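Local atomic coordinates of periplasmic sugar-binding protein (Chloroflexus aurantiacus, PDB entry 4RXU), a protein that binds D-glucose in the cleft between its two lobes and probably serves as the periplasmic sugar-binding component of an ABC-type transporter. Residues 143-148 against 271-276; 194-199 against 211-216; 299-304 against 355-360. All blocks are in the same frame, centred on the assembly; numbering follows the deposited sequence.

In the fold
The three contacts join different parts of a two-lobed binding protein. Contact 1 lies inside the lobe built on the four-stranded parallel sheet, where helix 135-148 meets the outermost strand 269-274; it is buried and without a hydrogen bond across it, made chiefly by apolar side-chain atoms. Contact 2, nested between the segments of contact 1 along the chain, joins two helices and is buried too, with its lysine exposed: isoleucine and alanine pack inward, while glutamate and lysine meet on the outer side, through a long salt bridge. Contact 3, about 35 Å from contact 2 between centres, is partly buried and mostly polar, tying helix 300-315 to the segment after helix 348-354 through an arginine.

Contact 1: 143-148 against 271-276; sequences AQYLVD and EYFVTG
Helix 135-148 packs on strand 269-274, an outermost strand of the four-stranded parallel sheet in one lobe of the periplasmic binding protein fold, with Tyr145 and Leu146 meeting Phe273 of the strand and Thr275 just after it. The local axes come within 8.9 Å and run nearly antiparallel, at 150°. Leu146 touches both Phe273 and Thr275: its CG is anti to the carbonyl carbon (chi1 -65°), and Leu146 CD2 reaches the backbone, 3.7 Å from Phe273 O. Leu146 CD2 also lies 4.0 Å from Phe273 CB. Leu146 and Thr275 cross at about a right angle, CG of the leucine standing 3.8 Å from CG2 of the threonine. Thr275 thus divides its branches, the methyl to the helix and OG1 to a hydrogen bond with Ala250 O. Tyr145 and Phe273 also cross at about a right angle, with Tyr145 CE1 4.1 Å from Phe273 CD2; His149 stacks on the tyrosine and also meets the phenylalanine ring. An alanine in place of Leu146 would probably open a gap beside Thr275 CG2 and leave Phe273 CB without its partner methyl. No hydrogen bond crosses the interface, so between these segments the join rests on van der Waals contact, mostly between apolar side-chain atoms.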
loop_
_atom_site.group_PDB
_atom_site.type_symbol
_atom_site.label_atom_id
_atom_site.label_comp_id
_atom_site.label_asym_id
_atom_site.label_seq_id
_atom_site.Cartn_x
_atom_site.Cartn_y
_atom_site.Cartn_z
ATOM N N ALA A 143 8.438 10.142 -0.267
ATOM C CA ALA A 143 9.649 10.772 -0.788
ATOM C C ALA A 143 9.826 12.222 -0.331
ATOM O O ALA A 143 10.942 12.656 -0.015
ATOM C CB ALA A 143 9.666 10.698 -2.301
ATOM N N GLN A 144 8.729 12.967 -0.319
ATOM C CA GLN A 144 8.773 14.376 0.049
ATOM C C GLN A 144 9.264 14.542 1.496
ATOM O O GLN A 144 10.040 15.441 1.783
ATOM C CB GLN A 144 7.415 15.050 -0.179
ATOM C CG GLN A 144 7.489 16.561 -0.095
ATOM C CD GLN A 144 8.317 17.136 -1.224
ATOM O OE1 GLN A 144 8.019 16.907 -2.394
ATOM N NE2 GLN A 144 9.373 17.858 -0.879
ATOM N N TYR A 145 8.858 13.635 2.379
ATOM C CA TYR A 145 9.334 13.648 3.759
ATOM C C TYR A 145 10.865 13.523 3.793
ATOM O O TYR A 145 11.548 14.280 4.481
ATOM C CB TYR A 145 8.678 12.543 4.613
ATOM C CG TYR A 145 9.192 12.598 6.024
ATOM C CD1 TYR A 145 10.374 11.942 6.368
ATOM C CD2 TYR A 145 8.539 13.342 6.995
ATOM C CE1 TYR A 145 10.895 12.016 7.647
ATOM C CE2 TYR A 145 9.041 13.423 8.286
ATOM C CZ TYR A 145 10.210 12.760 8.600
ATOM O OH TYR A 145 10.717 12.845 9.861
ATOM N N LEU A 146 11.407 12.615 2.993
ATOM C CA LEU A 146 12.841 12.408 2.950
ATOM C C LEU A 146 13.534 13.663 2.434
ATOM O O LEU A 146 14.515 14.147 3.022
ATOM C CB LEU A 146 13.201 11.206 2.097
ATOM C CG LEU A 146 12.692 9.872 2.662
ATOM C CD1 LEU A 146 12.999 8.754 1.683
ATOM C CD2 LEU A 146 13.251 9.475 4.030
ATOM N N VAL A 147 13.015 14.181 1.326
ATOM C CA VAL A 147 13.567 15.398 0.722
ATOM C C VAL A 147 13.564 16.564 1.725
ATOM O O VAL A 147 14.565 17.294 1.866
ATOM C CB VAL A 147 12.784 15.792 -0.550
ATOM C CG1 VAL A 147 13.273 17.119 -1.085
ATOM C CG2 VAL A 147 12.956 14.739 -1.648
ATOM N N ASP A 148 12.459 16.709 2.454
ATOM C CA ASP A 148 12.286 17.837 3.355
ATOM C C ASP A 148 13.242 17.783 4.528
ATOM O O ASP A 148 13.492 18.809 5.177
ATOM C CB ASP A 148 10.843 17.909 3.873
ATOM C CG ASP A 148 9.835 18.375 2.806
ATOM O OD1 ASP A 148 10.231 18.825 1.710
ATOM O OD2 ASP A 148 8.620 18.274 3.069
ATOM N N GLU A 271 22.266 8.391 12.086
ATOM C CA GLU A 271 20.886 8.838 12.095
ATOM C C GLU A 271 20.211 8.291 10.858
ATOM O O GLU A 271 20.839 8.223 9.817
ATOM C CB GLU A 271 20.765 10.373 12.072
ATOM C CG GLU A 271 19.351 10.831 12.433
ATOM C CD GLU A 271 19.151 12.341 12.438
ATOM O OE1 GLU A 271 20.101 13.078 12.106
ATOM O OE2 GLU A 271 18.029 12.795 12.781
ATOM N N TYR A 272 18.937 7.931 10.955
ATOM C CA TYR A 272 18.195 7.541 9.768
ATOM C C TYR A 272 16.808 8.165 9.799
ATOM O O TYR A 272 16.207 8.388 10.874
ATOM C CB TYR A 272 18.093 6.020 9.598
ATOM C CG TYR A 272 17.293 5.329 10.673
ATOM C CD1 TYR A 272 15.905 5.237 10.595
ATOM C CD2 TYR A 272 17.933 4.728 11.758
ATOM C CE1 TYR A 272 15.171 4.614 11.600
ATOM C CE2 TYR A 272 17.214 4.093 12.768
ATOM C CZ TYR A 272 15.841 4.043 12.695
ATOM O OH TYR A 272 15.148 3.416 13.708
ATOM N N PHE A 273 16.338 8.478 8.593
ATOM C CA PHE A 273 14.979 8.907 8.318
ATOM C C PHE A 273 14.311 7.800 7.524
ATOM O O PHE A 273 14.867 7.329 6.536
ATOM C CB PHE A 273 15.003 10.216 7.530
ATOM C CG PHE A 273 15.599 11.354 8.295
ATOM C CD1 PHE A 273 16.969 11.595 8.271
ATOM C CD2 PHE A 273 14.788 12.172 9.054
ATOM C CE1 PHE A 273 17.509 12.645 8.989
ATOM C CE2 PHE A 273 15.324 13.219 9.774
ATOM C CZ PHE A 273 16.685 13.451 9.742
ATOM N N VAL A 274 13.156 7.323 7.974
ATOM C CA VAL A 274 12.500 6.193 7.321
ATOM C C VAL A 274 10.998 6.431 7.217
ATOM O O VAL A 274 10.338 6.924 8.148
ATOM C CB VAL A 274 12.755 4.837 8.028
ATOM C CG1 VAL A 274 12.173 4.803 9.439
ATOM C CG2 VAL A 274 12.241 3.692 7.167
ATOM N N THR A 275 10.466 6.037 6.065
ATOM C CA THR A 275 9.076 6.237 5.704
ATOM C C THR A 275 8.260 4.987 5.983
ATOM O O THR A 275 8.790 3.988 6.429
ATOM C CB THR A 275 8.956 6.629 4.217
ATOM O OG1 THR A 275 9.419 5.559 3.395
ATOM C CG2 THR A 275 9.737 7.865 3.936
ATOM N N GLY A 276 6.955 5.076 5.742
ATOM C CA GLY A 276 6.052 3.927 5.866
ATOM C C GLY A 276 4.644 4.284 5.437
ATOM O O GLY A 276 4.399 5.354 4.907
#

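Contact 2: 194-199 against 211-216; sequences SSEAVA and MAKIIG
Glu196 and Ile214 are the main side chains where the short helix 195-199 packs against helix 208-218, a near-antiparallel helix pair on the lobe that holds the four-stranded parallel sheet. The segment axes approach to 8.4 Å at an angle of 146°. Two different side-chain arrangements lie next to each other here, one polar and one apolar.

In the first, Glu196 and Lys213 cross at about a right angle. The glutamate bends at chi2 (-79°), which turns CD out of line with the start of the chain, and the carboxylate comes to lie against the methylenes of the lysine: Glu196 OE1 is 3.6 Å from Lys213 CD. The ammonium group is no nearer, since Lys213 NZ stands 3.7 Å from Glu196 OE1, a long salt bridge. Nearer the backbone, Glu196 CG rests 3.7 Å from Lys213 O, so the glutamate also touches the backbone of the opposing helix. The lysine is exposed, and solvent would probably weaken the attraction between the charges.

In the second, Ile214 presents both of its branches to Ala197 and the N-cap Ser194. Ile214 CG1 approaches the backbone, 3.7 Å from Ala197 N, while Ile214 CG2 lies 3.9 Å from Ala197 CB. The buried isoleucine also touches Phe173 of helix 167-185, and Ala197 touches Ile191 of strand 189-191, which joins the pair to the body of the lobe.

Ser194 caps the short helix through its hydroxyl. Ser194 OG accepts from Ala197 N at 3.0 Å, with an N-H...O angle of 159°, and is hydrogen-bonded to Gln217 OE1 as well. The same Ser194 OG sits 3.8 Å from Ile214 CG2.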
loop_
_atom_site.group_PDB
_atom_site.type_symbol
_atom_site.label_atom_id
_atom_site.label_comp_id
_atom_site.label_asym_id
_atom_site.label_seq_id
_atom_site.Cartn_x
_atom_site.Cartn_y
_atom_site.Cartn_z
ATOM N N SER A 194 20.756 0.033 -5.278
ATOM C CA SER A 194 20.134 -0.404 -6.522
ATOM C C SER A 194 20.888 0.116 -7.722
ATOM O O SER A 194 20.738 1.269 -8.128
ATOM C CB SER A 194 18.653 0.035 -6.627
ATOM O OG SER A 194 18.131 -0.258 -7.912
ATOM N N SER A 195 21.676 -0.755 -8.329
ATOM C CA SER A 195 22.376 -0.404 -9.546
ATOM C C SER A 195 21.425 -0.070 -10.691
ATOM O O SER A 195 21.717 0.772 -11.548
ATOM C CB SER A 195 23.324 -1.539 -9.975
ATOM O OG SER A 195 22.635 -2.741 -10.288
ATOM N N GLU A 196 20.264 -0.710 -10.692
ATOM C CA GLU A 196 19.302 -0.442 -11.750
ATOM C C GLU A 196 18.768 0.979 -11.610
ATOM O O GLU A 196 18.609 1.680 -12.621
ATOM C CB GLU A 196 18.150 -1.446 -11.728
ATOM C CG GLU A 196 18.547 -2.900 -12.020
ATOM C CD GLU A 196 18.751 -3.243 -13.494
ATOM O OE1 GLU A 196 18.504 -2.394 -14.351
ATOM O OE2 GLU A 196 19.107 -4.396 -13.804
ATOM N N ALA A 197 18.475 1.394 -10.374
ATOM C CA ALA A 197 17.997 2.754 -10.134
ATOM C C ALA A 197 19.068 3.771 -10.494
ATOM O O ALA A 197 18.767 4.793 -11.109
ATOM C CB ALA A 197 17.562 2.930 -8.704
ATOM N N VAL A 198 20.321 3.480 -10.150
ATOM C CA VAL A 198 21.433 4.397 -10.486
ATOM C C VAL A 198 21.516 4.589 -12.001
ATOM O O VAL A 198 21.714 5.697 -12.505
ATOM C CB VAL A 198 22.784 3.918 -9.896
ATOM C CG1 VAL A 198 23.968 4.710 -10.434
ATOM C CG2 VAL A 198 22.756 4.009 -8.381
ATOM N N ALA A 199 21.381 3.500 -12.750
ATOM C CA ALA A 199 21.464 3.594 -14.198
ATOM C C ALA A 199 20.305 4.378 -14.795
ATOM O O ALA A 199 20.442 4.933 -15.891
ATOM C CB ALA A 199 21.556 2.220 -14.834
ATOM N N MET A 211 10.782 0.305 -14.085
ATOM C CA MET A 211 10.459 0.292 -12.655
ATOM C C MET A 211 10.597 -1.135 -12.105
ATOM O O MET A 211 11.089 -1.348 -10.993
ATOM C CB MET A 211 9.046 0.770 -12.365
ATOM C CG MET A 211 8.822 2.252 -12.471
ATOM S SD MET A 211 7.221 2.763 -11.766
ATOM C CE MET A 211 6.273 2.704 -13.268
ATOM N N ALA A 212 10.166 -2.115 -12.895
ATOM C CA ALA A 212 10.182 -3.495 -12.440
ATOM C C ALA A 212 11.601 -3.991 -12.176
ATOM O O ALA A 212 11.801 -4.829 -11.341
ATOM C CB ALA A 212 9.473 -4.391 -13.432
ATOM N N LYS A 213 12.581 -3.494 -12.926
ATOM C CA LYS A 213 14.004 -3.848 -12.684
ATOM C C LYS A 213 14.492 -3.284 -11.351
ATOM O O LYS A 213 15.225 -3.935 -10.626
ATOM C CB LYS A 213 14.933 -3.355 -13.802
ATOM C CG LYS A 213 14.648 -3.998 -15.148
ATOM C CD LYS A 213 15.752 -3.751 -16.141
ATOM C CE LYS A 213 15.658 -2.376 -16.726
ATOM N NZ LYS A 213 16.816 -2.182 -17.642
ATOM N N ILE A 214 14.069 -2.061 -11.040
ATOM C CA ILE A 214 14.430 -1.470 -9.763
ATOM C C ILE A 214 13.750 -2.230 -8.641
ATOM O O ILE A 214 14.404 -2.644 -7.672
ATOM C CB ILE A 214 14.084 0.039 -9.676
ATOM C CG1 ILE A 214 14.838 0.826 -10.759
ATOM C CG2 ILE A 214 14.430 0.579 -8.293
ATOM C CD1 ILE A 214 14.320 2.246 -10.887
ATOM N N ILE A 215 12.441 -2.427 -8.785
ATOM C CA ILE A 215 11.680 -3.113 -7.748
ATOM C C ILE A 215 12.267 -4.496 -7.509
ATOM O O ILE A 215 12.375 -4.930 -6.385
ATOM C CB ILE A 215 10.162 -3.141 -8.072
ATOM C CG1 ILE A 215 9.629 -1.713 -8.000
ATOM C CG2 ILE A 215 9.391 -4.144 -7.190
ATOM C CD1 ILE A 215 8.258 -1.547 -8.602
ATOM N N GLY A 216 12.697 -5.172 -8.563
ATOM C CA GLY A 216 13.295 -6.510 -8.377
ATOM C C GLY A 216 14.494 -6.510 -7.453
ATOM O O GLY A 216 14.735 -7.448 -6.713
#

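Contact 3: 299-304 against 355-360; sequences DVRTLV and SGYYSA
Tyr357 and Arg301 bury the most area here, running alongside each other in opposite senses with ring and guanidinium planes 90° apart. The tyrosine turns an edge to its neighbours: Tyr357 CD1 is 3.5 Å from Arg301 NE, and Tyr357 CE1 is 3.4 Å from Asp299 OD1, both polar atoms near the ring plane. At the far end, Tyr357 OH touches Val300 CB at 3.4 Å and is hydrogen-bonded to Gln47 OE1, while Arg51 makes a cation-pi contact with the ring.

The arginine chain bends at chi3 (-64°), and Arg301 NE bonds Asp299 OD1 at 3.0 Å on its syn lone pair. Arg301 NH2, 2.9 Å from Asp299 OD2, completes a salt bridge of two hydrogen bonds. The NH1/NH2 edge meets Ser355 O, which accepts from Arg301 NH1 at 2.9 Å and from Arg301 NH2 at 3.1 Å, both from one face of the carbonyl; NH2 is thus shared between Asp299 and Ser355. A water bridges Arg301 NH1 to Gly356 O. With bonds at two of its edges, the guanidinium is probably fixed in rotation, and Asp299 is likely to offset its charge.

Asp299 is also the N-cap of helix 300-315, through a weak bond from Arg301 N. The arrangement is a capped helix start, directly after the pocket residue Lys298, joined to the segment following helix 348-354 in the periplasmic binding protein fold.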
loop_
_atom_site.group_PDB
_atom_site.type_symbol
_atom_site.label_atom_id
_atom_site.label_comp_id
_atom_site.label_asym_id
_atom_site.label_seq_id
_atom_site.Cartn_x
_atom_site.Cartn_y
_atom_site.Cartn_z
ATOM N N ASP A 299 -7.144 6.095 5.636
ATOM C CA ASP A 299 -8.260 5.834 6.523
ATOM C C ASP A 299 -9.109 4.708 5.957
ATOM O O ASP A 299 -9.970 4.916 5.115
ATOM C CB ASP A 299 -9.069 7.120 6.752
ATOM C CG ASP A 299 -10.050 7.013 7.891
ATOM O OD1 ASP A 299 -10.457 5.874 8.242
ATOM O OD2 ASP A 299 -10.411 8.081 8.434
ATOM N N VAL A 300 -8.828 3.504 6.445
ATOM C CA VAL A 300 -9.534 2.299 6.021
ATOM C C VAL A 300 -11.027 2.373 6.300
ATOM O O VAL A 300 -11.819 1.732 5.618
ATOM C CB VAL A 300 -8.876 1.036 6.643
ATOM C CG1 VAL A 300 -9.662 -0.221 6.291
ATOM C CG2 VAL A 300 -7.437 0.877 6.164
ATOM N N ARG A 301 -11.445 3.151 7.290
ATOM C CA ARG A 301 -12.890 3.344 7.484
ATOM C C ARG A 301 -13.563 3.944 6.244
ATOM O O ARG A 301 -14.667 3.553 5.862
ATOM C CB ARG A 301 -13.178 4.255 8.692
ATOM C CG ARG A 301 -12.552 3.767 9.980
ATOM C CD ARG A 301 -12.721 4.774 11.091
ATOM N NE ARG A 301 -12.024 6.011 10.789
ATOM C CZ ARG A 301 -11.986 7.068 11.584
ATOM N NH1 ARG A 301 -12.635 7.053 12.749
ATOM N NH2 ARG A 301 -11.320 8.148 11.191
ATOM N N THR A 302 -12.868 4.887 5.608
ATOM C CA THR A 302 -13.409 5.515 4.406
ATOM C C THR A 302 -13.419 4.532 3.231
ATOM O O THR A 302 -14.376 4.483 2.473
ATOM C CB THR A 302 -12.606 6.760 4.013
ATOM O OG1 THR A 302 -12.555 7.643 5.147
ATOM C CG2 THR A 302 -13.229 7.493 2.817
ATOM N N LEU A 303 -12.351 3.758 3.090
ATOM C CA LEU A 303 -12.239 2.824 1.981
ATOM C C LEU A 303 -13.367 1.792 2.087
ATOM O O LEU A 303 -14.066 1.498 1.105
ATOM C CB LEU A 303 -10.870 2.144 2.000
ATOM C CG LEU A 303 -10.441 1.568 0.640
ATOM C CD1 LEU A 303 -9.991 2.666 -0.308
ATOM C CD2 LEU A 303 -9.345 0.528 0.793
ATOM N N VAL A 304 -13.551 1.254 3.292
ATOM C CA VAL A 304 -14.583 0.275 3.540
ATOM C C VAL A 304 -15.959 0.853 3.223
ATOM O O VAL A 304 -16.775 0.218 2.542
ATOM C CB VAL A 304 -14.496 -0.227 4.996
ATOM C CG1 VAL A 304 -15.823 -0.792 5.486
ATOM C CG2 VAL A 304 -13.365 -1.245 5.125
ATOM N N SER A 355 -9.384 11.876 15.315
ATOM C CA SER A 355 -10.198 11.337 14.225
ATOM C C SER A 355 -11.012 10.095 14.614
ATOM O O SER A 355 -11.841 9.624 13.837
ATOM C CB SER A 355 -9.293 10.950 13.079
ATOM O OG SER A 355 -8.453 9.854 13.460
ATOM N N GLY A 356 -10.737 9.534 15.777
ATOM C CA GLY A 356 -11.380 8.297 16.197
ATOM C C GLY A 356 -10.840 7.001 15.636
ATOM O O GLY A 356 -11.371 5.939 15.939
ATOM N N TYR A 357 -9.781 7.072 14.843
ATOM C CA TYR A 357 -9.260 5.870 14.222
ATOM C C TYR A 357 -8.797 4.860 15.263
ATOM O O TYR A 357 -9.187 3.668 15.229
ATOM C CB TYR A 357 -8.119 6.209 13.271
ATOM C CG TYR A 357 -7.831 5.131 12.250
ATOM C CD1 TYR A 357 -8.655 4.971 11.167
ATOM C CD2 TYR A 357 -6.743 4.265 12.384
ATOM C CE1 TYR A 357 -8.434 3.982 10.212
ATOM C CE2 TYR A 357 -6.489 3.308 11.418
ATOM C CZ TYR A 357 -7.350 3.170 10.324
ATOM O OH TYR A 357 -7.114 2.233 9.315
ATOM N N TYR A 358 -8.011 5.361 16.211
ATOM C CA TYR A 358 -7.525 4.559 17.324
ATOM C C TYR A 358 -7.808 5.226 18.650
ATOM O O TYR A 358 -7.835 6.435 18.734
ATOM C CB TYR A 358 -6.013 4.347 17.262
ATOM C CG TYR A 358 -5.486 3.546 16.090
ATOM C CD1 TYR A 358 -6.103 2.379 15.683
ATOM C CD2 TYR A 358 -4.349 3.938 15.426
ATOM C CE1 TYR A 358 -5.595 1.619 14.647
ATOM C CE2 TYR A 358 -3.840 3.175 14.367
ATOM C CZ TYR A 358 -4.468 2.011 13.997
ATOM O OH TYR A 358 -3.988 1.240 12.949
ATOM N N SER A 359 -7.977 4.416 19.685
ATOM C CA SER A 359 -7.999 4.933 21.048
ATOM C C SER A 359 -6.586 5.289 21.501
ATOM O O SER A 359 -5.617 4.571 21.219
ATOM C CB SER A 359 -8.625 3.915 21.991
ATOM O OG SER A 359 -8.445 4.299 23.354
ATOM N N ALA A 360 -6.466 6.407 22.218
ATOM C CA ALA A 360 -5.173 6.797 22.786
ATOM C C ALA A 360 -4.576 5.699 23.675
ATOM O O ALA A 360 -3.350 5.575 23.783
ATOM C CB ALA A 360 -5.322 8.072 23.595
HETATM O O HOH W 1 -14.030 5.191 14.156
#